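Local coordinates for protein cysteine desulfurase (Fervidobacterium islandicum, PDB 6A6E) that probably catalyses the PLP-dependent removal of sulfur from cysteine, leaving a persulfide on the enzyme, in the SUF system of a thermophilic bacterium, at residues D38-T43 / G211-P216; T183-V188 / V215-V220. All coordinates share one frame; numbering follows the deposited sequence.

Contact 1: residues D38-T43 / G211-P216. With PLP (pyridoxal-5'-phosphate), chain E.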
loop_
_atom_site.group_PDB
_atom_site.type_symbol
_atom_site.label_atom_id
_atom_site.label_comp_id
_atom_site.label_asym_id
_atom_site.label_seq_id
_atom_site.Cartn_x
_atom_site.Cartn_y
_atom_site.Cartn_z
ATOM N N ASP A 38 -20.028 8.761 8.751
ATOM C CA ASP A 38 -18.625 9.200 8.583
ATOM C C ASP A 38 -18.028 8.587 7.300
ATOM O O ASP A 38 -16.844 8.256 7.219
ATOM C CB ASP A 38 -17.808 8.759 9.768
ATOM C CG ASP A 38 -16.470 9.498 9.861
ATOM O OD1 ASP A 38 -16.368 10.629 9.281
ATOM O OD2 ASP A 38 -15.582 8.942 10.556
ATOM N N ASN A 39 -18.872 8.511 6.289
ATOM C CA ASN A 39 -18.544 7.899 4.987
ATOM C C ASN A 39 -17.441 8.609 4.211
ATOM O O ASN A 39 -16.751 7.976 3.423
ATOM C CB ASN A 39 -19.816 7.798 4.137
ATOM C CG ASN A 39 -20.769 6.820 4.739
ATOM O OD1 ASN A 39 -20.453 5.632 4.754
ATOM N ND2 ASN A 39 -21.875 7.302 5.346
ATOM N N ALA A 40 -17.313 9.911 4.453
ATOM C CA ALA A 40 -16.321 10.734 3.853
ATOM C C ALA A 40 -14.896 10.456 4.365
ATOM O O ALA A 40 -13.938 10.760 3.708
ATOM C CB ALA A 40 -16.698 12.141 4.121
ATOM N N ALA A 41 -14.783 9.835 5.538
ATOM C CA ALA A 41 -13.536 9.376 6.069
ATOM C C ALA A 41 -13.197 7.959 5.563
ATOM O O ALA A 41 -12.027 7.689 5.257
ATOM C CB ALA A 41 -13.585 9.382 7.601
ATOM N N SER A 42 -14.144 7.034 5.638
ATOM C CA SER A 42 -14.033 5.731 5.021
ATOM C C SER A 42 -15.386 5.049 5.008
ATOM O O SER A 42 -16.327 5.513 5.671
ATOM C CB SER A 42 -12.997 4.836 5.708
ATOM O OG SER A 42 -12.546 3.809 4.804
ATOM N N THR A 43 -15.527 4.001 4.204
ATOM C CA THR A 43 -16.829 3.313 4.106
ATOM C C THR A 43 -16.826 1.925 4.677
ATOM O O THR A 43 -15.769 1.264 4.849
ATOM C CB THR A 43 -17.314 3.264 2.655
ATOM O OG1 THR A 43 -16.283 2.683 1.847
ATOM C CG2 THR A 43 -17.641 4.670 2.112
ATOM N N GLY A 211 -9.930 12.804 -6.954
ATOM C CA GLY A 211 -11.211 12.182 -7.078
ATOM C C GLY A 211 -11.689 11.435 -5.855
ATOM O O GLY A 211 -12.725 10.726 -5.942
ATOM N N ALA A 212 -10.998 11.572 -4.716
ATOM C CA ALA A 212 -11.269 10.627 -3.576
ATOM C C ALA A 212 -12.722 10.626 -3.121
ATOM O O ALA A 212 -13.260 9.565 -2.732
ATOM C CB ALA A 212 -10.348 10.895 -2.378
ATOM N N GLN A 213 -13.358 11.806 -3.089
ATOM C CA GLN A 213 -14.753 11.924 -2.615
ATOM C C GLN A 213 -15.756 11.780 -3.759
ATOM O O GLN A 213 -16.894 11.414 -3.514
ATOM C CB GLN A 213 -15.067 13.260 -1.972
ATOM C CG GLN A 213 -14.455 13.549 -0.676
ATOM C CD GLN A 213 -14.896 12.614 0.420
ATOM O OE1 GLN A 213 -16.052 12.138 0.458
ATOM N NE2 GLN A 213 -13.956 12.325 1.329
ATOM N N LEU A 214 -15.345 12.112 -4.981
ATOM C CA LEU A 214 -16.233 12.111 -6.152
ATOM C C LEU A 214 -16.490 10.725 -6.706
ATOM O O LEU A 214 -17.664 10.301 -6.983
ATOM C CB LEU A 214 -15.601 12.991 -7.228
ATOM C CG LEU A 214 -16.383 13.145 -8.538
ATOM C CD1 LEU A 214 -17.674 13.894 -8.238
ATOM C CD2 LEU A 214 -15.585 13.866 -9.618
ATOM N N VAL A 215 -15.405 9.964 -6.877
ATOM C CA VAL A 215 -15.499 8.685 -7.621
ATOM C C VAL A 215 -16.444 7.685 -6.976
ATOM O O VAL A 215 -17.117 6.933 -7.673
ATOM C CB VAL A 215 -14.076 8.092 -7.863
ATOM C CG1 VAL A 215 -14.110 6.584 -8.215
ATOM C CG2 VAL A 215 -13.350 8.922 -8.915
ATOM N N PRO A 216 -16.524 7.656 -5.642
ATOM C CA PRO A 216 -17.409 6.680 -5.011
ATOM C C PRO A 216 -18.911 6.806 -5.296
ATOM O O PRO A 216 -19.647 5.841 -5.108
ATOM C CB PRO A 216 -17.205 6.956 -3.517
ATOM C CG PRO A 216 -15.813 7.502 -3.415
ATOM C CD PRO A 216 -15.700 8.363 -4.640
HETATM N N1 PLP E . -8.664 14.053 -0.963
HETATM C C2 PLP E . -9.927 14.047 -0.625
HETATM C C2A PLP E . -10.853 15.095 -1.143
HETATM C C3 PLP E . -10.367 13.006 0.304
HETATM O O3 PLP E . -11.634 13.009 0.679
HETATM C C4 PLP E . -9.435 11.979 0.763
HETATM C C4A PLP E . -9.818 10.863 1.607
HETATM C C5 PLP E . -8.035 12.107 0.347
HETATM C C6 PLP E . -7.762 13.147 -0.491
HETATM C C5A PLP E . -6.940 11.153 0.834
HETATM O O4P PLP E . -7.146 9.751 0.738
HETATM P P PLP E . -6.239 8.597 1.429
HETATM O O1P PLP E . -4.887 8.639 0.838
HETATM O O2P PLP E . -6.369 8.937 2.886
HETATM O O3P PLP E . -7.003 7.383 0.995
#
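Gln213 reaches out of the loop after strand 206-210 to meet Ala40 and the pyridoxal-5'-phosphate together, joining the loop that follows strand 32-36 to the cofactor site. Residues 211-216 coil as one helix-like turn, Val215 N donating to Gly211 O at 2.9 Å. Glycine suits the first position because a beta carbon there would press on Val215 CG2. Ala212 comes next, and its methyl sits over the pyridine ring, Ala212 CB lying 3.4 Å from both C3 and C4 of the cofactor. Alanine suits this place because its methyl fills the approach to the ring without bulk, and its backbone N is bonded to Asp210.

In Gln213 the chain leaves with CG anti to the carbonyl carbon (chi1 -70°) and bends at chi2, which carries the amide back between cofactor and loop. Gln213 NE2 donates to Ala40 O at 2.8 Å, lying in the carbonyl plane on a lone pair, while that oxygen lies almost exactly in the glutamine's own amide plane. Gln213 NE2 also donates to the cofactor's O3, at 2.5 Å, short enough that the exact length should not be pressed. The two bonds occupy both hydrogens of the amide and fix its rotation, a task for which a primary amide is well suited. Gln213 OE1 lies 3.7 Å from Ala40 CB; a small residue leaves room for the amide, and strand 345-350 packs on both.

Across the contact, Ala40 N is held by Ser400, and Tyr61 of the second subunit bonds to Ser42, so the acceptor loop is itself anchored. A neutral N-H donor directed at O3 would probably help to stabilise negative charge on that oxygen, and Ala40 O keeps the donor aimed.

Contact 2: residues T183-V188 / V215-V220. With PLP (pyridoxal-5'-phosphate), chain E.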
loop_
_atom_site.group_PDB
_atom_site.type_symbol
_atom_site.label_atom_id
_atom_site.label_comp_id
_atom_site.label_asym_id
_atom_site.label_seq_id
_atom_site.Cartn_x
_atom_site.Cartn_y
_atom_site.Cartn_z
ATOM N N THR A 183 -9.522 19.359 -6.491
ATOM C CA THR A 183 -10.426 18.347 -6.028
ATOM C C THR A 183 -11.624 18.222 -6.965
ATOM O O THR A 183 -12.081 19.176 -7.569
ATOM C CB THR A 183 -10.921 18.623 -4.587
ATOM O OG1 THR A 183 -11.728 17.537 -4.180
ATOM C CG2 THR A 183 -11.749 19.942 -4.464
ATOM N N GLY A 184 -12.071 17.003 -7.163
ATOM C CA GLY A 184 -13.269 16.749 -7.905
ATOM C C GLY A 184 -14.484 17.046 -7.033
ATOM O O GLY A 184 -15.593 17.304 -7.554
ATOM N N GLN A 185 -14.305 16.976 -5.711
ATOM C CA GLN A 185 -15.355 17.331 -4.744
ATOM C C GLN A 185 -14.744 17.469 -3.363
ATOM O O GLN A 185 -13.998 16.563 -2.929
ATOM C CB GLN A 185 -16.415 16.225 -4.677
ATOM C CG GLN A 185 -17.492 16.443 -3.608
ATOM C CD GLN A 185 -18.448 15.281 -3.482
ATOM O OE1 GLN A 185 -18.192 14.216 -4.006
ATOM N NE2 GLN A 185 -19.562 15.486 -2.829
ATOM N N SER A 186 -15.059 18.572 -2.667
ATOM C CA SER A 186 -14.499 18.868 -1.353
ATOM C C SER A 186 -15.069 17.923 -0.326
ATOM O O SER A 186 -16.275 17.640 -0.315
ATOM C CB SER A 186 -14.728 20.330 -0.943
ATOM O OG SER A 186 -14.431 20.571 0.442
ATOM N N ASN A 187 -14.160 17.442 0.519
ATOM C CA ASN A 187 -14.485 16.610 1.667
ATOM C C ASN A 187 -15.031 17.431 2.852
ATOM O O ASN A 187 -15.369 16.835 3.856
ATOM C CB ASN A 187 -13.248 15.820 2.152
ATOM C CG ASN A 187 -12.202 16.694 2.797
ATOM O OD1 ASN A 187 -11.837 17.715 2.248
ATOM N ND2 ASN A 187 -11.688 16.290 3.973
ATOM N N VAL A 188 -15.091 18.762 2.715
ATOM C CA VAL A 188 -15.638 19.688 3.744
ATOM C C VAL A 188 -16.874 20.484 3.276
ATOM O O VAL A 188 -17.917 20.469 3.933
ATOM C CB VAL A 188 -14.566 20.680 4.192
ATOM C CG1 VAL A 188 -15.142 21.673 5.194
ATOM C CG2 VAL A 188 -13.406 19.932 4.865
ATOM N N VAL A 215 -15.405 9.964 -6.877
ATOM C CA VAL A 215 -15.499 8.685 -7.621
ATOM C C VAL A 215 -16.444 7.685 -6.976
ATOM O O VAL A 215 -17.117 6.933 -7.673
ATOM C CB VAL A 215 -14.076 8.092 -7.863
ATOM C CG1 VAL A 215 -14.110 6.584 -8.215
ATOM C CG2 VAL A 215 -13.350 8.922 -8.915
ATOM N N PRO A 216 -16.524 7.656 -5.642
ATOM C CA PRO A 216 -17.409 6.680 -5.011
ATOM C C PRO A 216 -18.911 6.806 -5.296
ATOM O O PRO A 216 -19.647 5.841 -5.108
ATOM C CB PRO A 216 -17.205 6.956 -3.517
ATOM C CG PRO A 216 -15.813 7.502 -3.415
ATOM C CD PRO A 216 -15.700 8.363 -4.640
ATOM N N HIS A 217 -19.382 7.979 -5.651
ATOM C CA HIS A 217 -20.845 8.145 -5.771
ATOM C C HIS A 217 -21.270 8.808 -7.070
ATOM O O HIS A 217 -22.477 8.968 -7.296
ATOM C CB HIS A 217 -21.415 8.982 -4.621
ATOM C CG HIS A 217 -20.998 10.394 -4.702
ATOM N ND1 HIS A 217 -21.739 11.342 -5.379
ATOM C CD2 HIS A 217 -19.912 11.036 -4.208
ATOM C CE1 HIS A 217 -21.101 12.505 -5.342
ATOM N NE2 HIS A 217 -19.990 12.353 -4.634
ATOM N N LYS A 218 -20.320 9.154 -7.927
ATOM C CA LYS A 218 -20.712 9.749 -9.164
ATOM C C LYS A 218 -19.924 9.205 -10.325
ATOM O O LYS A 218 -18.685 9.050 -10.253
ATOM C CB LYS A 218 -20.534 11.244 -9.073
ATOM C CG LYS A 218 -20.940 11.936 -10.348
ATOM C CD LYS A 218 -20.832 13.425 -10.241
ATOM C CE LYS A 218 -21.852 13.996 -11.156
ATOM N NZ LYS A 218 -21.528 15.431 -11.211
ATOM N N LYS A 219 -20.643 8.950 -11.417
ATOM C CA LYS A 219 -20.032 8.519 -12.641
ATOM C C LYS A 219 -18.898 9.429 -13.131
ATOM O O LYS A 219 -19.036 10.656 -13.225
ATOM C CB LYS A 219 -21.054 8.324 -13.751
ATOM C CG LYS A 219 -20.477 7.480 -14.859
ATOM C CD LYS A 219 -21.323 7.457 -16.112
ATOM C CE LYS A 219 -20.516 6.867 -17.272
ATOM N NZ LYS A 219 -21.451 6.258 -18.266
ATOM N N VAL A 220 -17.764 8.796 -13.442
ATOM C CA VAL A 220 -16.578 9.526 -13.907
ATOM C C VAL A 220 -16.128 8.874 -15.230
ATOM O O VAL A 220 -15.945 7.658 -15.315
ATOM C CB VAL A 220 -15.466 9.507 -12.844
ATOM C CG1 VAL A 220 -14.123 9.963 -13.404
ATOM C CG2 VAL A 220 -15.815 10.402 -11.650
HETATM N N1 PLP E . -8.664 14.053 -0.963
HETATM C C2 PLP E . -9.927 14.047 -0.625
HETATM C C2A PLP E . -10.853 15.095 -1.143
HETATM C C3 PLP E . -10.367 13.006 0.304
HETATM O O3 PLP E . -11.634 13.009 0.679
HETATM C C4 PLP E . -9.435 11.979 0.763
HETATM C C4A PLP E . -9.818 10.863 1.607
HETATM C C5 PLP E . -8.035 12.107 0.347
HETATM C C6 PLP E . -7.762 13.147 -0.491
HETATM C C5A PLP E . -6.940 11.153 0.834
HETATM O O4P PLP E . -7.146 9.751 0.738
HETATM P P PLP E . -6.239 8.597 1.429
HETATM O O1P PLP E . -4.887 8.639 0.838
HETATM O O2P PLP E . -6.369 8.937 2.886
HETATM O O3P PLP E . -7.003 7.383 0.995
#
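One almost perfectly straight hydrogen bond makes up this contact: His217 NE2 donates to Gln185 OE1 at 2.7 Å with an N-H...O angle of 176°. The oxygen lies in the imidazole plane at the ring's edge, whereas the amide is turned 66° from the ring, so the two flat groups meet without stacking. Gln185 reaches across with a fully extended chain, CG anti to the backbone N (chi1 175°), and its NE2 makes weak bonds to Ser344 and Gly190. Histidine suits the other side because its flat ring can present an N-H at the edge, in line with the amide oxygen, in a buried place where Val315 of helix 308-327 packs against it.

The segments belong to the connections that leave neighbouring parallel strands, 179-183 and 206-210, in the seven-stranded mixed sheet characteristic of fold-type I PLP enzymes; loops from the C-terminal ends of these strands reach the cofactor site, here through 183-188. An alanine in place of Gln185 would probably leave the His217 N-H without its acceptor and the ring freer to turn.

While that side chain points to His217, its backbone helps to line the pocket, with Gln185 O 3.9 Å from the cofactor's methyl C2A. Thr183 OG1 donates to Gln185 O at 2.8 Å, from above the carbonyl plane. Beyond it, Ser186 OG accepts from Val188 N in an ST turn, and Asn187 CB comes to 3.6 Å from the cofactor's O3.

How the contacts relate
Both contacts are buried near the centre of the chain, and neither is a surface feature. They share Val215 and Pro216, since the loop after strand 206-210 supplies one side of each: its beginning serves contact 1, its continuation contact 2. Contact 1 ties that loop to one after strand 32-36, where the second subunit also reaches, and its bridging amide bonds the cofactor directly. Contact 2 joins it to the loop of an adjacent strand in the same sheet, and its side-chain bond lies away from the cofactor. The two meet where Gln185 OE1 comes within 3.1 Å of Gln213 O and Asn187 CB packs against Gln213 NE2.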